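PDB 6JIL: cycloserine biosynthesis protein DcsG from Streptomyces lavendulae, which catalyses the ATP- and magnesium-dependent cyclization of O-ureido-D-serine to the antibiotic D-cycloserine, the closing step that makes the drug's ring. Local coordinates for residues Ala99-Pro104 and Leu237-Ala242. Sequence-based numbering, arbitrary orientation.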
loop_
_atom_site.group_PDB
_atom_site.type_symbol
_atom_site.label_atom_id
_atom_site.label_comp_id
_atom_site.label_asym_id
_atom_site.label_seq_id
_atom_site.Cartn_x
_atom_site.Cartn_y
_atom_site.Cartn_z
ATOM N N ALA A 99 11.246 8.559 5.917
ATOM C CA ALA A 99 12.055 9.757 5.752
ATOM C C ALA A 99 13.127 9.851 6.841
ATOM O O ALA A 99 14.243 10.304 6.579
ATOM C CB ALA A 99 11.170 10.995 5.774
ATOM N N ALA A 100 12.793 9.410 8.051
ATOM C CA ALA A 100 13.729 9.455 9.171
ATOM C C ALA A 100 14.870 8.458 8.993
ATOM O O ALA A 100 15.903 8.571 9.652
ATOM C CB ALA A 100 12.997 9.180 10.478
ATOM N N HIS A 101 14.674 7.475 8.115
ATOM C CA HIS A 101 15.703 6.475 7.851
ATOM C C HIS A 101 16.491 6.794 6.586
ATOM O O HIS A 101 17.199 5.939 6.059
ATOM C CB HIS A 101 15.092 5.078 7.710
ATOM C CG HIS A 101 14.762 4.422 9.014
ATOM N ND1 HIS A 101 13.775 4.888 9.854
ATOM C CD2 HIS A 101 15.306 3.347 9.632
ATOM C CE1 HIS A 101 13.723 4.129 10.934
ATOM N NE2 HIS A 101 14.642 3.188 10.823
ATOM N N GLY A 102 16.360 8.014 6.085
ATOM C CA GLY A 102 17.102 8.373 4.891
ATOM C C GLY A 102 16.469 7.960 3.576
ATOM O O GLY A 102 17.024 8.228 2.515
ATOM N N VAL A 103 15.311 7.305 3.637
ATOM C CA VAL A 103 14.610 6.886 2.421
ATOM C C VAL A 103 13.914 8.091 1.796
ATOM O O VAL A 103 13.117 8.763 2.450
ATOM C CB VAL A 103 13.526 5.827 2.713
ATOM C CG1 VAL A 103 12.791 5.462 1.420
ATOM C CG2 VAL A 103 14.153 4.597 3.340
ATOM N N PRO A 104 14.207 8.378 0.518
ATOM C CA PRO A 104 13.596 9.509 -0.187
ATOM C C PRO A 104 12.100 9.320 -0.417
ATOM O O PRO A 104 11.680 8.360 -1.046
ATOM C CB PRO A 104 14.380 9.561 -1.498
ATOM C CG PRO A 104 14.710 8.124 -1.734
ATOM C CD PRO A 104 15.135 7.650 -0.364
ATOM N N LEU A 237 12.280 -0.978 2.438
ATOM C CA LEU A 237 11.976 -2.239 3.108
ATOM C C LEU A 237 12.871 -2.437 4.328
ATOM O O LEU A 237 12.403 -2.847 5.394
ATOM C CB LEU A 237 12.149 -3.413 2.133
ATOM C CG LEU A 237 11.104 -3.525 1.013
ATOM C CD1 LEU A 237 11.501 -4.583 0.001
ATOM C CD2 LEU A 237 9.752 -3.866 1.625
ATOM N N ALA A 238 14.159 -2.146 4.176
ATOM C CA ALA A 238 15.086 -2.302 5.286
ATOM C C ALA A 238 14.704 -1.339 6.413
ATOM O O ALA A 238 14.787 -1.684 7.589
ATOM C CB ALA A 238 16.516 -2.049 4.819
ATOM N N ALA A 239 14.269 -0.136 6.049
ATOM C CA ALA A 239 13.871 0.855 7.040
ATOM C C ALA A 239 12.663 0.343 7.815
ATOM O O ALA A 239 12.531 0.590 9.019
ATOM C CB ALA A 239 13.535 2.175 6.361
ATOM N N SER A 240 11.781 -0.368 7.116
ATOM C CA SER A 240 10.584 -0.928 7.738
ATOM C C SER A 240 10.971 -2.045 8.700
ATOM O O SER A 240 10.450 -2.131 9.809
ATOM C CB SER A 240 9.638 -1.485 6.672
ATOM O OG SER A 240 9.265 -0.475 5.757
ATOM N N VAL A 241 11.882 -2.905 8.262
ATOM C CA VAL A 241 12.339 -4.006 9.091
ATOM C C VAL A 241 12.974 -3.469 10.372
ATOM O O VAL A 241 12.689 -3.955 11.463
ATOM C CB VAL A 241 13.370 -4.871 8.337
ATOM C CG1 VAL A 241 14.006 -5.874 9.288
ATOM C CG2 VAL A 241 12.692 -5.591 7.181
ATOM N N ALA A 242 13.828 -2.459 10.226
ATOM C CA ALA A 242 14.522 -1.847 11.357
ATOM C C ALA A 242 13.573 -1.116 12.308
ATOM O O ALA A 242 13.638 -1.281 13.528
ATOM C CB ALA A 242 15.585 -0.878 10.844
#
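His101 and Ala239 bring the two backbones to within 6.0 Å, CA to CA, where the turn that ends helix 94-100 runs up against the flank of helix 227-244. That turn is a Schellman motif: Gly102, at positive phi, is its C-prime residue, Gly102 N bonds back to Ala99 O, and Val103 N reaches Leu98 O. On either side of Gly102, His101 and Val103 both face helix 227-244, and the methyl of Ala239 is the point they share.

His101 lays its CB against Ala239 CB at 3.6 Å, and the near end of the ring follows, CG standing 3.7 Å from the Ala239 CB. With CG beside the backbone N (chi1 -79°), the imidazole runs alongside the helix rather than away from it. Ala239 O sits over one ring face, 3.8 Å above the plane and offset toward the rim, so this is packing and not a hydrogen bond. Farther out, the Ala242 methyl approaches the ring obliquely, 4.2 Å from His101 NE2. The other nitrogen, ND1, turns back to its own helix and hydrogen-bonds to Asp97 O, a tether that limits rotation of the ring.

Val103 comes to the same methyl with one branch, CG2 lying 3.9 Å from Ala239 CB. The Val103 side chain is buried, touched as well by Ala235 and Ala236 of helix 227-244, by Leu98 of helix 94-100 and by Val267 of strand 265-271. Next along, Pro104 shares a backbone hydrogen bond with Val267, tying the chain to that strand, whose Glu269 binds magnesium.

No hydrogen bond or salt bridge links the two segments. The small side chains of Ala239 and Ala242 probably let the turn come this close, and the contact, within the ATP-grasp region, rests on van der Waals packing, mostly around the Ala239 methyl, with ND1 of the imidazole bonded within its own helix end.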